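PDB 4JZ6: salicylaldehyde dehydrogenase NahF from Pseudomonas putida, which probably catalyses the NAD(+)-dependent oxidation of salicylaldehyde to salicylate, a step in naphthalene degradation. Local coordinates for residues Ser31-Phe37 and Thr49-Thr55; Glu305-Glu311 and Thr402-Lys408; Val88-Glu93 and Ser121-Arg126; Arg153-Gly157 and Val181-Thr185; Ile353-Phe357 and Arg391-Thr397. All blocks are in the same frame, centred on the assembly; numbering follows the deposited sequence.

From the N terminus, interaction 1 closes the short loop of the beta hairpin 36-40/47-52. Interaction 3 then pairs helices 78-94 and 111-130, and interaction 4 ties the end of strand 148-154 to the turn after helix 170-181. These three follow one another in series without crossing. Far along the chain, interaction 2 closes the longest loop, joining strands 306-310 and 401-407 in the seven-stranded sheet, and interaction 5 falls within that loop, holding helix 349-362 to the 391-397 segment. Interactions 2 and 5 touch, Arg306 NE lying 2.8 Å from Tyr393 O, whereas interactions 1 and 2 have centres about 46 Å apart, on opposite sides of the chain's centre.

Interaction 1. Residues Ser31-Phe37 and Thr49-Thr55; sequences SSDQQTF and TESANAT
Phe37 and Ser51 form an antiparallel hydrogen-bonded pair at the open end of the beta hairpin 36-40/47-52: Phe37 N gives to Ser51 O at 2.9 Å, and Ser51 N returns to Phe37 O at 2.8 Å. Thr36 and Ala52 next make a non-hydrogen-bonded pair, beyond which Asn53 N donates to Gln35 O (2.8 Å). With CG between its backbone N and carbonyl carbon (chi1 72°), Phe37 turns its ring onto Ser51, CZ resting 3.5 Å from Ser51 CB, and Ala52 O meets the ring at its edge, 3.3 Å from Phe37 CE2. This hairpin supplies two strands of a four-stranded mixed sheet, 36-40 being an outer one. The Asn53 amide stands 59° from the Phe37 ring plane, and its OD1 accepts from Ser221 N. Thr36, beta-branched and polar, suits an exposed edge; its OG1 donates to the anti lone pair of Glu50 OE2 at 3.2 Å, while Glu50 OE1 bonds His17, left from the tag. Beyond the strands, Thr55 CG2 packs 3.4 Å from Asp33 OD2, which pairs with Arg224.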
# COMPACT_ATOMS: atom_id res chain seq x y z
N SER A 31 -10.39 10.86 30.72
CA SER A 31 -10.76 11.48 29.45
C SER A 31 -11.19 12.91 29.68
O SER A 31 -11.49 13.30 30.81
CB SER A 31 -11.88 10.70 28.77
OG SER A 31 -13.09 10.81 29.51
N SER A 32 -11.24 13.70 28.61
CA SER A 32 -11.53 15.13 28.73
C SER A 32 -12.91 15.44 29.33
O SER A 32 -13.20 16.59 29.66
CB SER A 32 -11.39 15.81 27.36
OG SER A 32 -12.36 15.31 26.46
N ASP A 33 -13.74 14.41 29.48
CA ASP A 33 -15.07 14.59 30.03
C ASP A 33 -15.28 13.73 31.27
O ASP A 33 -16.42 13.53 31.71
CB ASP A 33 -16.13 14.28 28.98
CG ASP A 33 -15.97 12.89 28.40
OD1 ASP A 33 -14.95 12.24 28.68
OD2 ASP A 33 -16.88 12.45 27.65
N GLN A 34 -14.19 13.22 31.83
CA GLN A 34 -14.21 12.34 33.01
C GLN A 34 -15.23 11.21 32.91
O GLN A 34 -15.73 10.72 33.93
CB GLN A 34 -14.44 13.15 34.30
CG GLN A 34 -13.42 14.23 34.58
CD GLN A 34 -13.78 15.54 33.92
OE1 GLN A 34 -14.96 15.88 33.79
NE2 GLN A 34 -12.77 16.29 33.49
N GLN A 35 -15.53 10.79 31.69
CA GLN A 35 -16.51 9.74 31.46
C GLN A 35 -15.83 8.38 31.34
O GLN A 35 -14.68 8.29 30.88
CB GLN A 35 -17.33 10.04 30.20
CG GLN A 35 -18.22 11.25 30.31
CD GLN A 35 -19.67 10.88 30.47
OE1 GLN A 35 -20.22 10.92 31.58
NE2 GLN A 35 -20.32 10.51 29.36
N THR A 36 -16.53 7.33 31.74
CA THR A 36 -15.99 5.98 31.64
C THR A 36 -16.88 5.07 30.81
O THR A 36 -17.98 5.46 30.39
CB THR A 36 -15.78 5.36 33.03
OG1 THR A 36 -17.00 5.43 33.77
CG2 THR A 36 -14.70 6.09 33.78
N PHE A 37 -16.38 3.86 30.56
CA PHE A 37 -17.17 2.81 29.94
C PHE A 37 -16.70 1.49 30.53
O PHE A 37 -15.57 1.39 31.01
CB PHE A 37 -17.01 2.81 28.41
CG PHE A 37 -15.66 2.33 27.94
CD1 PHE A 37 -15.46 1.00 27.59
CD2 PHE A 37 -14.61 3.21 27.81
CE1 PHE A 37 -14.22 0.56 27.14
CE2 PHE A 37 -13.37 2.78 27.36
CZ PHE A 37 -13.18 1.46 27.02
N THR A 49 -13.78 -4.65 33.77
CA THR A 49 -12.92 -3.47 33.71
C THR A 49 -13.71 -2.19 33.48
O THR A 49 -14.65 -2.16 32.68
CB THR A 49 -11.88 -3.61 32.57
OG1 THR A 49 -11.24 -4.89 32.66
CG2 THR A 49 -10.82 -2.51 32.66
N GLU A 50 -13.35 -1.13 34.21
CA GLU A 50 -13.89 0.20 33.96
C GLU A 50 -12.77 1.06 33.38
O GLU A 50 -11.71 1.21 33.99
CB GLU A 50 -14.43 0.81 35.26
CG GLU A 50 -15.10 2.16 35.09
CD GLU A 50 -15.61 2.74 36.40
OE1 GLU A 50 -15.45 2.09 37.46
OE2 GLU A 50 -16.18 3.86 36.39
N SER A 51 -12.99 1.60 32.18
CA SER A 51 -11.95 2.35 31.48
C SER A 51 -12.36 3.80 31.22
O SER A 51 -13.54 4.11 31.08
CB SER A 51 -11.58 1.65 30.17
OG SER A 51 -10.60 2.37 29.44
N ALA A 52 -11.37 4.69 31.17
CA ALA A 52 -11.60 6.06 30.76
C ALA A 52 -12.14 6.05 29.33
O ALA A 52 -11.65 5.31 28.48
CB ALA A 52 -10.31 6.86 30.84
N ASN A 53 -13.16 6.87 29.07
CA ASN A 53 -13.80 6.89 27.77
C ASN A 53 -13.34 8.09 26.95
O ASN A 53 -13.91 9.16 27.06
CB ASN A 53 -15.32 6.91 27.92
CG ASN A 53 -16.05 6.46 26.67
OD1 ASN A 53 -15.43 6.00 25.71
ND2 ASN A 53 -17.37 6.59 26.69
N ALA A 54 -12.30 7.88 26.14
CA ALA A 54 -11.68 8.97 25.39
C ALA A 54 -12.66 9.75 24.54
O ALA A 54 -13.65 9.20 24.05
CB ALA A 54 -10.56 8.42 24.52
N THR A 55 -12.40 11.04 24.39
CA THR A 55 -13.16 11.87 23.48
C THR A 55 -12.31 12.17 22.26
O THR A 55 -11.13 11.82 22.22
CB THR A 55 -13.55 13.21 24.11
OG1 THR A 55 -12.37 13.95 24.44
CG2 THR A 55 -14.38 12.98 25.37

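Interaction 2. Residues Glu305-Glu311 and Thr402-Lys408; sequences ERLVVDE and TVVIRCK
Ile405 has CG1 anti to its carbonyl carbon (chi1 -51°) and chi2 near 165°, an extended course that lays CD1 over one face of the Arg306 guanidinium, 3.7 Å from NE. Arg306, itself stretched from CG to NE, packs its methylenes on apolar neighbours while its head reaches Tyr393 O, Ile416 O and Asp419. The backbones run parallel over five pairs; Leu307 bonds two residues of the partner strand, its N giving to Val403 O at 2.7 Å and its O accepting from Ile405 N at 3.0 Å. On the Leu307 face, Val309 CG2 meets Val404 CG1 at 3.7 Å. The Leu307 side chain crosses that of Thr402 at about a right angle, CD2 lying 3.4 Å from Thr402 OG1. Val308, Val309 and Ile405, all beta-branched, suit the extended backbone. At the far end Glu311, bent at chi2, brings OE2 to the guanidinium edge of Arg406, but the salt bridge to NH2 is long and weak (3.5 Å); the firmer partner is Asp384, beside Asp315. Within the seven-stranded sheet, strand 306-310 lies between 401-407 and 273-276. Helix 311-327 covers Leu307 and Val309; helix 410-418 packs on Val308 and Cys407 at the other face.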
# COMPACT_ATOMS: atom_id res chain seq x y z
N GLU A 305 -11.76 -22.09 9.21
CA GLU A 305 -13.20 -21.92 9.02
C GLU A 305 -13.77 -22.88 7.98
O GLU A 305 -14.97 -23.07 7.90
CB GLU A 305 -13.53 -20.47 8.65
CG GLU A 305 -13.11 -19.46 9.70
CD GLU A 305 -14.22 -18.50 10.08
OE1 GLU A 305 -15.32 -18.61 9.49
OE2 GLU A 305 -14.01 -17.66 10.98
N ARG A 306 -12.89 -23.46 7.17
CA ARG A 306 -13.29 -24.45 6.19
C ARG A 306 -12.41 -25.69 6.28
O ARG A 306 -11.21 -25.59 6.53
CB ARG A 306 -13.16 -23.90 4.77
CG ARG A 306 -14.26 -22.95 4.32
CD ARG A 306 -13.75 -22.14 3.15
NE ARG A 306 -14.81 -21.65 2.29
CZ ARG A 306 -14.63 -21.31 1.01
NH1 ARG A 306 -13.43 -21.41 0.46
NH2 ARG A 306 -15.66 -20.87 0.29
N LEU A 307 -13.03 -26.85 6.08
CA LEU A 307 -12.29 -28.08 5.87
C LEU A 307 -12.67 -28.59 4.49
O LEU A 307 -13.70 -29.26 4.34
CB LEU A 307 -12.66 -29.12 6.93
CG LEU A 307 -12.21 -28.99 8.39
CD1 LEU A 307 -10.70 -28.84 8.47
CD2 LEU A 307 -12.90 -27.85 9.12
N VAL A 308 -11.87 -28.28 3.46
CA VAL A 308 -12.16 -28.83 2.13
C VAL A 308 -11.50 -30.21 1.97
O VAL A 308 -10.28 -30.35 1.92
CB VAL A 308 -11.87 -27.83 0.95
CG1 VAL A 308 -12.38 -26.44 1.29
CG2 VAL A 308 -10.42 -27.76 0.60
N VAL A 309 -12.34 -31.24 1.94
CA VAL A 309 -11.86 -32.61 1.97
C VAL A 309 -12.29 -33.40 0.74
O VAL A 309 -13.39 -33.22 0.22
CB VAL A 309 -12.34 -33.35 3.24
CG1 VAL A 309 -11.81 -32.66 4.48
CG2 VAL A 309 -13.84 -33.38 3.29
N ASP A 310 -11.41 -34.27 0.26
CA ASP A 310 -11.74 -35.09 -0.89
C ASP A 310 -12.80 -36.12 -0.49
O ASP A 310 -12.72 -36.72 0.58
CB ASP A 310 -10.50 -35.79 -1.44
CG ASP A 310 -10.68 -36.25 -2.87
OD1 ASP A 310 -11.16 -37.39 -3.07
OD2 ASP A 310 -10.35 -35.48 -3.79
N GLU A 311 -13.80 -36.30 -1.36
CA GLU A 311 -14.91 -37.20 -1.08
C GLU A 311 -14.44 -38.61 -0.72
O GLU A 311 -15.05 -39.26 0.13
CB GLU A 311 -15.86 -37.27 -2.28
CG GLU A 311 -17.04 -36.32 -2.20
CD GLU A 311 -18.08 -36.74 -1.17
OE1 GLU A 311 -18.96 -35.91 -0.85
OE2 GLU A 311 -18.03 -37.89 -0.69
N THR A 402 -17.18 -24.63 12.62
CA THR A 402 -16.43 -24.75 11.38
C THR A 402 -17.18 -25.64 10.38
O THR A 402 -18.02 -26.46 10.78
CB THR A 402 -15.00 -25.27 11.65
OG1 THR A 402 -14.17 -24.98 10.52
CG2 THR A 402 -15.01 -26.77 11.92
N VAL A 403 -16.89 -25.46 9.09
CA VAL A 403 -17.64 -26.15 8.04
C VAL A 403 -16.80 -27.09 7.17
O VAL A 403 -15.63 -26.83 6.89
CB VAL A 403 -18.39 -25.16 7.13
CG1 VAL A 403 -19.31 -24.28 7.94
CG2 VAL A 403 -17.42 -24.33 6.31
N VAL A 404 -17.42 -28.19 6.76
CA VAL A 404 -16.78 -29.14 5.86
C VAL A 404 -17.36 -29.02 4.45
O VAL A 404 -18.56 -29.17 4.25
CB VAL A 404 -16.98 -30.60 6.34
CG1 VAL A 404 -16.09 -31.53 5.56
CG2 VAL A 404 -16.70 -30.71 7.82
N ILE A 405 -16.49 -28.72 3.49
CA ILE A 405 -16.89 -28.75 2.09
C ILE A 405 -16.20 -29.91 1.40
O ILE A 405 -14.97 -30.00 1.39
CB ILE A 405 -16.52 -27.45 1.36
CG1 ILE A 405 -17.02 -26.24 2.15
CG2 ILE A 405 -17.11 -27.46 -0.04
CD1 ILE A 405 -16.40 -24.93 1.71
N ARG A 406 -16.99 -30.83 0.85
CA ARG A 406 -16.44 -31.99 0.18
C ARG A 406 -16.17 -31.65 -1.28
O ARG A 406 -16.87 -30.84 -1.88
CB ARG A 406 -17.41 -33.17 0.29
CG ARG A 406 -17.54 -33.71 1.70
CD ARG A 406 -18.83 -34.46 1.90
NE ARG A 406 -18.95 -34.99 3.26
CZ ARG A 406 -18.86 -36.27 3.58
NH1 ARG A 406 -18.98 -36.65 4.85
NH2 ARG A 406 -18.69 -37.19 2.63
N CYS A 407 -15.14 -32.28 -1.84
CA CYS A 407 -14.76 -32.02 -3.23
C CYS A 407 -14.20 -33.27 -3.88
O CYS A 407 -13.85 -34.23 -3.20
CB CYS A 407 -13.73 -30.90 -3.30
SG CYS A 407 -12.09 -31.33 -2.65
N LYS A 408 -14.12 -33.24 -5.20
CA LYS A 408 -13.54 -34.34 -5.96
C LYS A 408 -12.35 -33.86 -6.76
O LYS A 408 -12.50 -33.19 -7.78
CB LYS A 408 -14.59 -34.96 -6.89
CG LYS A 408 -15.54 -35.91 -6.19
CD LYS A 408 -16.96 -35.80 -6.73
CE LYS A 408 -17.93 -36.69 -5.95
NZ LYS A 408 -19.33 -36.59 -6.45

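Interaction 3. Residues Val88-Glu93 and Ser121-Arg126. With EDO (1,2-ethanediol), chain G.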
# COMPACT_ATOMS: atom_id res chain seq x y z
N VAL A 88 11.32 -3.95 26.65
CA VAL A 88 9.87 -4.14 26.62
C VAL A 88 9.55 -5.62 26.72
O VAL A 88 8.72 -6.03 27.54
CB VAL A 88 9.22 -3.61 25.32
CG1 VAL A 88 7.72 -3.85 25.36
CG2 VAL A 88 9.50 -2.14 25.15
N ALA A 89 10.22 -6.43 25.90
CA ALA A 89 10.03 -7.87 25.91
C ALA A 89 10.30 -8.45 27.29
O ALA A 89 9.50 -9.24 27.80
CB ALA A 89 10.91 -8.54 24.88
N ASP A 90 11.42 -8.06 27.90
CA ASP A 90 11.74 -8.52 29.25
C ASP A 90 10.63 -8.17 30.23
O ASP A 90 10.22 -8.99 31.06
CB ASP A 90 13.05 -7.90 29.74
CG ASP A 90 14.27 -8.43 29.00
OD1 ASP A 90 14.18 -9.54 28.42
OD2 ASP A 90 15.31 -7.75 29.01
N VAL A 91 10.15 -6.93 30.13
CA VAL A 91 9.12 -6.42 31.03
C VAL A 91 7.78 -7.13 30.84
O VAL A 91 7.09 -7.43 31.81
CB VAL A 91 8.95 -4.89 30.88
CG1 VAL A 91 7.76 -4.39 31.68
CG2 VAL A 91 10.21 -4.18 31.32
N MET A 92 7.42 -7.40 29.59
CA MET A 92 6.19 -8.14 29.32
C MET A 92 6.24 -9.55 29.91
O MET A 92 5.26 -10.04 30.47
CB MET A 92 5.91 -8.21 27.82
CG MET A 92 5.74 -6.87 27.15
SD MET A 92 4.90 -7.06 25.57
CE MET A 92 3.24 -7.45 26.13
N GLU A 93 7.39 -10.21 29.78
CA GLU A 93 7.52 -11.57 30.31
C GLU A 93 7.48 -11.55 31.84
O GLU A 93 7.03 -12.51 32.47
CB GLU A 93 8.81 -12.23 29.80
CG GLU A 93 8.78 -12.49 28.30
CD GLU A 93 10.09 -13.05 27.76
OE1 GLU A 93 11.12 -12.94 28.45
OE2 GLU A 93 10.08 -13.60 26.63
N SER A 121 4.07 -11.73 21.92
CA SER A 121 4.28 -10.29 22.09
C SER A 121 5.74 -9.97 22.39
O SER A 121 6.33 -9.07 21.77
CB SER A 121 3.40 -9.74 23.20
OG SER A 121 2.03 -9.90 22.89
N ALA A 122 6.32 -10.70 23.34
CA ALA A 122 7.71 -10.49 23.72
C ALA A 122 8.61 -10.76 22.52
O ALA A 122 9.57 -10.04 22.28
CB ALA A 122 8.08 -11.39 24.88
N ASN A 123 8.28 -11.80 21.77
CA ASN A 123 9.09 -12.15 20.61
C ASN A 123 9.00 -11.10 19.50
O ASN A 123 9.99 -10.82 18.84
CB ASN A 123 8.76 -13.55 20.09
CG ASN A 123 9.85 -14.08 19.18
OD1 ASN A 123 9.75 -14.00 17.96
ND2 ASN A 123 10.92 -14.59 19.78
N VAL A 124 7.81 -10.53 19.29
CA VAL A 124 7.66 -9.45 18.33
C VAL A 124 8.60 -8.31 18.69
O VAL A 124 9.34 -7.82 17.83
CB VAL A 124 6.21 -8.90 18.29
CG1 VAL A 124 6.16 -7.63 17.47
CG2 VAL A 124 5.28 -9.93 17.70
N PHE A 125 8.58 -7.89 19.95
CA PHE A 125 9.46 -6.82 20.41
C PHE A 125 10.93 -7.17 20.25
O PHE A 125 11.74 -6.30 19.96
CB PHE A 125 9.14 -6.43 21.87
CG PHE A 125 8.05 -5.42 21.99
CD1 PHE A 125 8.32 -4.07 21.84
CD2 PHE A 125 6.74 -5.81 22.23
CE1 PHE A 125 7.30 -3.12 21.93
CE2 PHE A 125 5.72 -4.87 22.32
CZ PHE A 125 6.00 -3.53 22.17
N ARG A 126 11.28 -8.44 20.43
CA ARG A 126 12.68 -8.83 20.24
C ARG A 126 13.06 -8.85 18.77
O ARG A 126 14.14 -8.40 18.39
CB ARG A 126 12.97 -10.18 20.89
CG ARG A 126 12.88 -10.12 22.38
CD ARG A 126 13.60 -11.26 23.03
NE ARG A 126 13.61 -11.09 24.47
CZ ARG A 126 12.71 -11.63 25.29
NH1 ARG A 126 11.74 -12.40 24.80
NH2 ARG A 126 12.79 -11.41 26.59
C1 EDO G . 6.30 -15.32 16.81
O1 EDO G . 7.66 -15.75 16.64
C2 EDO G . 6.27 -13.92 17.42
O2 EDO G . 4.92 -13.44 17.49
O HOH W 1 15.56 -9.57 26.05
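Ala89 and Ala122 bring two nearly antiparallel helix segments (170°) to an axis separation of 8.2 Å, their CA atoms only 4.1 Å apart. The small alanine side chains permit this approach, for Ala89 CB already lies 3.3 Å from Ala122 O. Beside it, Val88 CG1, set anti to the backbone N (chi1 180°), sits 3.4 Å above the centre of the Phe125 ring in a CH-pi contact. Met92 SD approaches the same ring obliquely, 4.0 Å from CE2, a Met-aromatic contact. On the more open flank Arg126 is extended from CG to NE and grips Glu93 end-on, NH1 to OE2 at 2.7 Å and NH2 to OE1 at 2.9 Å. Both oxygens lie near the guanidinium plane but are met from above the carboxylate plane. NH2 also bonds Asp90 OD1 at 3.0 Å, a water bridges that oxygen to NE, and Ala89 CB covers one guanidinium face. A leucine in place of Arg126 would probably leave Asp90 and Glu93 without their shared counter-charge and the water without its NE donor. Helices 170-181 and 195-208 pack around the apolar side. One cation probably offsets two neighbouring carboxylates, and bonds along the guanidinium edge fix its rotation.

Interaction 4. Residues Arg153-Gly157 and Val181-Thr185. With EDO (1,2-ethanediol), chain H.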
# COMPACT_ATOMS: atom_id res chain seq x y z
N ARG A 153 16.05 4.48 4.06
CA ARG A 153 14.82 4.18 4.79
C ARG A 153 14.78 4.96 6.09
O ARG A 153 15.57 4.72 7.00
CB ARG A 153 14.67 2.68 5.02
CG ARG A 153 14.38 1.92 3.74
CD ARG A 153 13.82 0.55 4.01
NE ARG A 153 13.38 -0.10 2.78
CZ ARG A 153 12.20 0.09 2.22
NH1 ARG A 153 11.31 0.93 2.77
NH2 ARG A 153 11.89 -0.56 1.10
N GLN A 154 13.86 5.92 6.15
CA GLN A 154 13.77 6.87 7.26
C GLN A 154 12.44 6.72 7.98
O GLN A 154 11.54 6.04 7.49
CB GLN A 154 13.91 8.29 6.72
CG GLN A 154 15.22 8.58 6.03
CD GLN A 154 15.25 9.98 5.44
OE1 GLN A 154 14.46 10.30 4.55
NE2 GLN A 154 16.15 10.82 5.96
N PRO A 155 12.31 7.35 9.16
CA PRO A 155 11.02 7.25 9.87
C PRO A 155 9.92 8.00 9.12
O PRO A 155 10.22 8.90 8.33
CB PRO A 155 11.31 7.94 11.21
CG PRO A 155 12.79 7.85 11.38
CD PRO A 155 13.36 7.96 10.00
N VAL A 156 8.67 7.65 9.39
CA VAL A 156 7.53 8.25 8.72
C VAL A 156 6.94 9.41 9.52
O VAL A 156 6.76 10.51 9.00
CB VAL A 156 6.42 7.20 8.47
CG1 VAL A 156 5.17 7.86 7.93
CG2 VAL A 156 6.92 6.12 7.53
N GLY A 157 6.66 9.16 10.80
CA GLY A 157 5.97 10.12 11.64
C GLY A 157 4.99 9.38 12.51
O GLY A 157 5.10 8.16 12.68
N VAL A 181 10.60 0.69 16.28
CA VAL A 181 11.95 0.43 15.78
C VAL A 181 12.23 1.16 14.46
O VAL A 181 13.38 1.40 14.11
CB VAL A 181 12.23 -1.08 15.64
CG1 VAL A 181 11.41 -1.68 14.50
CG2 VAL A 181 13.72 -1.33 15.45
N CYS A 182 11.18 1.52 13.74
CA CYS A 182 11.33 2.28 12.50
C CYS A 182 11.42 3.78 12.76
O CYS A 182 11.48 4.59 11.83
CB CYS A 182 10.22 1.93 11.51
SG CYS A 182 10.40 0.26 10.80
N GLY A 183 11.42 4.14 14.04
CA GLY A 183 11.65 5.52 14.45
C GLY A 183 10.38 6.34 14.49
O GLY A 183 10.43 7.56 14.58
N ASN A 184 9.24 5.66 14.43
CA ASN A 184 7.96 6.36 14.48
C ASN A 184 7.39 6.41 15.88
O ASN A 184 7.81 5.66 16.76
CB ASN A 184 6.97 5.71 13.52
CG ASN A 184 7.52 5.58 12.13
OD1 ASN A 184 7.58 6.55 11.38
ND2 ASN A 184 7.95 4.37 11.77
N THR A 185 6.43 7.32 16.09
CA THR A 185 5.66 7.36 17.32
C THR A 185 4.25 6.92 16.96
O THR A 185 3.87 6.98 15.79
CB THR A 185 5.65 8.76 17.94
OG1 THR A 185 4.83 9.63 17.16
CG2 THR A 185 7.06 9.32 18.01
C1 EDO H . 11.66 12.20 7.59
O1 EDO H . 12.48 11.20 8.21
C2 EDO H . 12.18 12.52 6.19
O2 EDO H . 11.96 11.42 5.30
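Asn184 points its amide oxygen at two successive backbone N-H groups: OD1 accepts from Val156 N at 2.5 Å, rather short, and from Gly157 N at 2.8 Å. Both donors lie in the carbonyl plane of the amide, each well off its C=O direction (just under 150°), and the two in-plane bonds fix how the amide is turned about its CB-CG bond. Its first torsion, CG anti to the carbonyl carbon (chi1 -53°), swings the amide toward the 153-157 segment, while ND2 bonds Pro179 O and Phe483 O. Asparagine answers both needs, its short amide accepting on one side and donating on the other. These bonds sit at the base of a beta-alpha-beta unit: strand 159-162 follows Gly157, helix 170-181 crosses over, and the chain returns through Asn184 into the adjacent parallel strand 186-189. Gly183 ends the helix in a Schellman motif with positive phi, where a side chain would clash with Pro155 CG. The proline ring lies against this turn, CB being 3.4 Å from Cys182 O and 3.5 Å from Gly183 O. A bound ethanediol, probably from the crystallisation liquor, donates from O2 to Gln154 OE1 (2.8 Å); NE2 of Gln154 bonds Met441 O of the second subunit.

Interaction 5. Residues Ile353-Phe357 and Arg391-Thr397; sequences INGLF and RIYDEET
Leu356 pushes its branched end into the 391-397 segment, and the tight part of the contact gathers round CD1: it lies 3.5 Å from Ile392 N, 3.5 Å from Arg391 CB and 3.6 Å from Glu395 CB. Thr397 CG2 closes in more distantly, 4.0 Å from Leu356 CG. The forked end of a leucine lets its two methyls serve different neighbours. Here helix 349-362 meets the loop between strands 381-384 and 401-407, and a water bridges them, giving to Leu356 O at 2.9 Å and accepting from Ile392 N. The solvent side is looser and polar. Arg391, bent at chi3 (51°), folds its guanidinium back so that Leu356 CD2 lies over one face, 3.5 Å from NH2, and Glu395 holds it there through a short NH2 to OE1 salt bridge of 2.5 Å, supplemented by weak bonds from NE. Were Glu395 an alanine, the guanidinium would be likely to lose this counter-charge and be freer to swing off Leu356. Arg391 N bonds Asp359, a residue of the same helix as Leu356.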
# COMPACT_ATOMS: atom_id res chain seq x y z
N ILE A 353 -23.81 -15.96 14.47
CA ILE A 353 -23.56 -17.36 14.14
C ILE A 353 -24.84 -18.12 13.83
O ILE A 353 -24.92 -18.85 12.84
CB ILE A 353 -22.79 -18.07 15.27
CG1 ILE A 353 -21.40 -17.45 15.42
CG2 ILE A 353 -22.69 -19.56 15.01
CD1 ILE A 353 -20.59 -18.00 16.56
N ASN A 354 -25.86 -17.94 14.67
CA ASN A 354 -27.14 -18.61 14.47
C ASN A 354 -27.83 -18.24 13.16
O ASN A 354 -28.44 -19.09 12.51
CB ASN A 354 -28.07 -18.36 15.65
CG ASN A 354 -27.59 -19.04 16.92
OD1 ASN A 354 -26.82 -20.00 16.87
ND2 ASN A 354 -28.04 -18.54 18.06
N GLY A 355 -27.74 -16.97 12.77
CA GLY A 355 -28.23 -16.55 11.47
C GLY A 355 -27.56 -17.36 10.37
O GLY A 355 -28.23 -17.88 9.48
N LEU A 356 -26.24 -17.47 10.46
CA LEU A 356 -25.46 -18.29 9.54
C LEU A 356 -25.83 -19.77 9.65
O LEU A 356 -25.92 -20.48 8.65
CB LEU A 356 -23.96 -18.10 9.80
CG LEU A 356 -23.22 -16.90 9.18
CD1 LEU A 356 -23.13 -17.05 7.68
CD2 LEU A 356 -23.86 -15.57 9.53
N PHE A 357 -26.03 -20.22 10.89
CA PHE A 357 -26.34 -21.61 11.21
C PHE A 357 -27.70 -22.03 10.62
O PHE A 357 -27.80 -23.05 9.94
CB PHE A 357 -26.33 -21.77 12.73
CG PHE A 357 -26.24 -23.20 13.23
CD1 PHE A 357 -27.12 -24.17 12.78
CD2 PHE A 357 -25.29 -23.54 14.17
CE1 PHE A 357 -27.03 -25.47 13.26
CE2 PHE A 357 -25.20 -24.84 14.65
CZ PHE A 357 -26.07 -25.81 14.19
N ARG A 391 -24.74 -19.15 3.19
CA ARG A 391 -23.96 -18.00 3.63
C ARG A 391 -22.68 -18.43 4.34
O ARG A 391 -21.62 -17.85 4.11
CB ARG A 391 -24.79 -17.11 4.55
CG ARG A 391 -26.03 -16.50 3.91
CD ARG A 391 -26.81 -15.68 4.93
NE ARG A 391 -25.94 -14.72 5.61
CZ ARG A 391 -26.20 -14.18 6.80
NH1 ARG A 391 -27.32 -14.51 7.45
NH2 ARG A 391 -25.35 -13.32 7.34
N ILE A 392 -22.78 -19.46 5.18
CA ILE A 392 -21.65 -19.91 5.98
C ILE A 392 -20.52 -20.52 5.13
O ILE A 392 -19.40 -20.70 5.62
CB ILE A 392 -22.09 -20.90 7.09
CG1 ILE A 392 -21.08 -20.88 8.25
CG2 ILE A 392 -22.27 -22.30 6.54
CD1 ILE A 392 -21.56 -21.61 9.49
N TYR A 393 -20.81 -20.81 3.87
CA TYR A 393 -19.81 -21.28 2.91
C TYR A 393 -18.59 -20.34 2.84
O TYR A 393 -17.45 -20.80 2.77
CB TYR A 393 -20.45 -21.43 1.54
CG TYR A 393 -19.56 -21.94 0.42
CD1 TYR A 393 -19.00 -21.07 -0.50
CD2 TYR A 393 -19.32 -23.30 0.27
CE1 TYR A 393 -18.21 -21.53 -1.54
CE2 TYR A 393 -18.53 -23.78 -0.77
CZ TYR A 393 -17.98 -22.89 -1.67
OH TYR A 393 -17.19 -23.36 -2.70
N ASP A 394 -18.82 -19.04 2.85
CA ASP A 394 -17.69 -18.11 2.75
C ASP A 394 -17.75 -16.95 3.74
O ASP A 394 -16.77 -16.22 3.90
CB ASP A 394 -17.55 -17.59 1.32
CG ASP A 394 -16.19 -16.97 1.06
OD1 ASP A 394 -15.19 -17.46 1.64
OD2 ASP A 394 -16.11 -15.99 0.28
N GLU A 395 -18.87 -16.78 4.42
CA GLU A 395 -18.97 -15.74 5.44
C GLU A 395 -18.18 -16.13 6.69
O GLU A 395 -18.33 -17.24 7.21
CB GLU A 395 -20.43 -15.47 5.80
CG GLU A 395 -20.89 -14.06 5.47
CD GLU A 395 -22.39 -13.99 5.25
OE1 GLU A 395 -23.10 -13.55 6.18
OE2 GLU A 395 -22.85 -14.36 4.15
N GLU A 396 -17.34 -15.22 7.17
CA GLU A 396 -16.55 -15.48 8.37
C GLU A 396 -17.46 -15.60 9.59
O GLU A 396 -18.37 -14.80 9.77
CB GLU A 396 -15.52 -14.36 8.58
CG GLU A 396 -14.52 -14.65 9.68
CD GLU A 396 -13.46 -13.58 9.81
OE1 GLU A 396 -12.31 -13.92 10.16
OE2 GLU A 396 -13.77 -12.39 9.57
N THR A 397 -17.20 -16.61 10.41
CA THR A 397 -17.98 -16.84 11.61
C THR A 397 -17.05 -16.91 12.82
O THR A 397 -16.36 -17.90 13.03
CB THR A 397 -18.78 -18.15 11.52
OG1 THR A 397 -17.88 -19.27 11.57
CG2 THR A 397 -19.57 -18.21 10.21
O HOH W 2 -25.28 -20.64 5.86